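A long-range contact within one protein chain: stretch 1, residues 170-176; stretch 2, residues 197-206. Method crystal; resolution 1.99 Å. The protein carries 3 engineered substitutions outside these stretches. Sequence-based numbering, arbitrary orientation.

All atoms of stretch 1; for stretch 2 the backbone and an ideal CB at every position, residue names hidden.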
# COMPACT_ATOMS: atom_id res chain seq x y z
N TYR A 170 4.24 34.80 38.08
CA TYR A 170 4.55 33.41 38.40
C TYR A 170 5.06 32.69 37.15
O TYR A 170 4.39 32.71 36.11
CB TYR A 170 3.32 32.69 38.93
CG TYR A 170 2.73 33.38 40.15
CD1 TYR A 170 3.43 33.42 41.37
CD2 TYR A 170 1.48 34.02 40.09
CE1 TYR A 170 2.89 33.99 42.47
CE2 TYR A 170 0.93 34.63 41.24
CZ TYR A 170 1.65 34.60 42.41
OH TYR A 170 1.17 35.20 43.57
N ARG A 171 6.22 32.03 37.26
CA ARG A 171 6.97 31.59 36.07
C ARG A 171 7.57 30.22 36.38
O ARG A 171 8.34 30.10 37.34
CB ARG A 171 8.12 32.56 35.70
CG ARG A 171 7.80 34.07 35.59
CD ARG A 171 9.09 34.95 35.55
NE ARG A 171 9.98 34.72 36.70
CZ ARG A 171 9.73 35.14 37.94
NH1 ARG A 171 8.63 35.87 38.20
NH2 ARG A 171 10.60 34.88 38.91
N GLY A 172 7.24 29.20 35.60
CA GLY A 172 7.86 27.92 35.89
C GLY A 172 7.47 26.81 34.93
O GLY A 172 7.07 27.06 33.79
N PHE A 173 7.57 25.58 35.44
CA PHE A 173 7.32 24.42 34.62
C PHE A 173 6.69 23.29 35.43
O PHE A 173 6.61 23.31 36.67
CB PHE A 173 8.62 23.97 33.91
CG PHE A 173 9.76 23.58 34.87
CD1 PHE A 173 9.80 22.30 35.48
CD2 PHE A 173 10.80 24.47 35.13
CE1 PHE A 173 10.86 21.93 36.33
CE2 PHE A 173 11.88 24.11 35.98
CZ PHE A 173 11.91 22.84 36.58
N PHE A 174 6.26 22.28 34.68
CA PHE A 174 5.50 21.12 35.13
C PHE A 174 6.29 19.90 34.68
O PHE A 174 6.50 19.71 33.47
CB PHE A 174 4.12 21.14 34.45
CG PHE A 174 3.26 19.92 34.69
CD1 PHE A 174 3.39 19.15 35.84
CD2 PHE A 174 2.27 19.59 33.75
CE1 PHE A 174 2.57 18.04 36.04
CE2 PHE A 174 1.43 18.49 33.96
CZ PHE A 174 1.59 17.71 35.11
N ILE A 175 6.80 19.13 35.64
CA ILE A 175 7.36 17.82 35.35
C ILE A 175 6.20 16.86 35.12
O ILE A 175 5.47 16.53 36.06
CB ILE A 175 8.24 17.34 36.51
CG1 ILE A 175 9.30 18.38 36.83
CG2 ILE A 175 8.82 15.93 36.22
CD1 ILE A 175 9.83 18.19 38.25
N ASN A 176 6.02 16.37 33.89
CA ASN A 176 4.86 15.56 33.56
C ASN A 176 5.28 14.41 32.65
O ASN A 176 6.45 14.28 32.28
CB ASN A 176 3.75 16.39 32.90
CG ASN A 176 2.42 15.63 32.74
OD1 ASN A 176 1.71 15.79 31.74
ND2 ASN A 176 2.07 14.80 33.73
N UNK A 197 16.32 14.34 45.16
CA UNK A 197 16.10 14.62 43.76
C UNK A 197 15.57 16.04 43.55
O UNK A 197 16.10 16.78 42.71
CB UNK A 197 15.13 13.60 43.17
N UNK A 198 14.58 16.46 44.36
CA UNK A 198 13.92 17.74 44.08
C UNK A 198 14.84 18.92 44.33
O UNK A 198 14.59 20.00 43.78
CB UNK A 198 12.66 17.88 44.93
N UNK A 199 15.86 18.76 45.17
CA UNK A 199 16.82 19.83 45.36
C UNK A 199 17.45 20.25 44.03
O UNK A 199 17.60 21.45 43.76
CB UNK A 199 17.90 19.40 46.35
N UNK A 200 17.75 19.30 43.15
CA UNK A 200 18.28 19.64 41.81
C UNK A 200 17.24 20.34 40.92
O UNK A 200 17.57 21.23 40.12
CB UNK A 200 18.77 18.37 41.11
N UNK A 201 15.98 19.89 40.99
CA UNK A 201 14.89 20.55 40.28
C UNK A 201 14.72 21.98 40.77
O UNK A 201 14.58 22.92 39.97
CB UNK A 201 13.58 19.77 40.45
N UNK A 202 14.69 22.17 42.09
CA UNK A 202 14.53 23.52 42.62
C UNK A 202 15.68 24.42 42.18
O UNK A 202 15.47 25.59 41.87
CB UNK A 202 14.44 23.49 44.15
N UNK A 203 16.91 23.89 42.19
CA UNK A 203 18.06 24.71 41.80
C UNK A 203 17.97 25.13 40.35
O UNK A 203 18.22 26.29 40.01
CB UNK A 203 19.37 23.95 42.04
N UNK A 204 17.60 24.19 39.46
CA UNK A 204 17.46 24.51 38.05
C UNK A 204 16.42 25.61 37.85
O UNK A 204 16.66 26.57 37.10
CB UNK A 204 17.08 23.26 37.25
N UNK A 205 15.26 25.46 38.49
CA UNK A 205 14.19 26.45 38.39
C UNK A 205 14.67 27.85 38.80
O UNK A 205 14.45 28.84 38.09
CB UNK A 205 13.01 26.03 39.26
N UNK A 206 15.30 27.94 39.97
CA UNK A 206 15.72 29.24 40.47
C UNK A 206 16.89 29.82 39.65
O UNK A 206 16.98 31.04 39.49
CB UNK A 206 16.12 29.12 41.94

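Stretch 2 is a helix throughout, crossing strand 170-174 with N-to-C directions 139° apart. What stretch 1 offers it is mostly hydrocarbon: the ring of Phe 173, the end of Ile 175 and the CA of Gly 172.

Position 197 has its CA-to-CB bond sideways to stretch 1, with nothing of that stretch within 5.5 Å of the ideal CB. Almost any helix-compatible residue would serve; the residue is Met 197, whose end turns nearer without making contact.

At position 198 the bond is again sideways, and a short side chain would reach nothing. A long or aromatic one could extend to Ile 175. Tyr 198 does so, its CE1 lying 4.0 Å from Ile 175 CD1, while its hydroxyl is hydrogen-bonded elsewhere in the structure.

Positions 199 and 200 are out of reach of stretch 1, which therefore sets no preference there. They are Asp 199 and His 200.

Position 201 points toward stretch 1. Its ideal CB stands 4.6 Å from Ile 175 CD1 and 5.2 Å from Phe 173 CZ, so the surroundings are apolar and near, and a compact aliphatic residue such as valine, alanine or isoleucine is a natural choice. It is Val 201, with chi1 in t; its CG1 lies 3.8 Å from Ile 175 CD1 and 4.1 Å from Phe 173 CZ, touching both side chains with one methyl.

At position 202 the bond points away, and stretch 1 places little demand on it; Phe 202 brings its ring end nearer but makes no contact. Position 203 is out of reach and is Glu 203.

Position 204 points toward stretch 1, its ideal CB 5.2 Å from Phe 173 CZ. A medium-sized apolar side chain, leucine, isoleucine or methionine, could meet the ring's tip. Leu 204 brings CD2 to 4.5 Å from Phe 173 CZ, a loose contact.

Position 205 lies where the backbones draw close: its CA is 7.0 Å from the CA of Gly 172. Although CA-to-CB points sideways, the ideal CB is just 4.0 Å from Phe 173 CE2, which favors an apolar side chain. A leucine or methionine could reach in. Leu 205, with chi1 in t and chi2 in p, places CD1 3.6 Å from Phe 173 CE2 and 4.0 Å from Gly 172 CA.

Position 206 is out of reach and is Leu 206. No hydrogen bond joins the stretches; the contact rests on apolar packing.

Stretch 2 197-206: MYDHVFELLL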
# COMPACT_ATOMS: atom_id res chain seq x y z
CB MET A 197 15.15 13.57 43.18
CG MET A 197 14.95 13.68 41.68
SD MET A 197 13.55 14.76 41.36
CE MET A 197 12.21 13.57 41.43
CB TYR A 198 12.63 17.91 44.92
CG TYR A 198 11.43 17.39 44.11
CD1 TYR A 198 11.00 18.08 42.97
CD2 TYR A 198 10.78 16.23 44.47
CE1 TYR A 198 9.95 17.61 42.20
CE2 TYR A 198 9.70 15.75 43.72
CZ TYR A 198 9.30 16.45 42.58
OH TYR A 198 8.25 16.00 41.82
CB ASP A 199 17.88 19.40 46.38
CG ASP A 199 18.76 20.54 46.84
OD1 ASP A 199 19.99 20.47 46.62
OD2 ASP A 199 18.23 21.52 47.41
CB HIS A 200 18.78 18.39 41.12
CG HIS A 200 19.85 17.67 41.88
ND1 HIS A 200 21.19 18.00 41.77
CD2 HIS A 200 19.79 16.65 42.76
CE1 HIS A 200 21.90 17.21 42.55
NE2 HIS A 200 21.08 16.38 43.17
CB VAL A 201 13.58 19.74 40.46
CG1 VAL A 201 12.38 20.49 39.89
CG2 VAL A 201 13.72 18.40 39.82
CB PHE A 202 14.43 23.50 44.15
CG PHE A 202 13.26 22.69 44.71
CD1 PHE A 202 12.08 22.51 43.99
CD2 PHE A 202 13.36 22.12 45.97
CE1 PHE A 202 11.03 21.77 44.52
CE2 PHE A 202 12.31 21.35 46.52
CZ PHE A 202 11.14 21.20 45.80
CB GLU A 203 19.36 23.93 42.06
CG GLU A 203 20.61 24.76 41.81
CD GLU A 203 21.93 23.98 41.94
OE1 GLU A 203 21.96 22.90 42.59
OE2 GLU A 203 22.95 24.48 41.40
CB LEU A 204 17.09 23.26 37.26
CG LEU A 204 16.70 23.51 35.81
CD1 LEU A 204 17.90 24.01 34.93
CD2 LEU A 204 16.11 22.25 35.19
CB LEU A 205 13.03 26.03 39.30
CG LEU A 205 11.88 27.03 39.32
CD1 LEU A 205 11.20 27.03 37.95
CD2 LEU A 205 10.88 26.62 40.41
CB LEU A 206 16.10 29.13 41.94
CG LEU A 206 14.98 28.85 42.96
CD1 LEU A 206 15.56 28.49 44.31
CD2 LEU A 206 14.10 30.14 43.09
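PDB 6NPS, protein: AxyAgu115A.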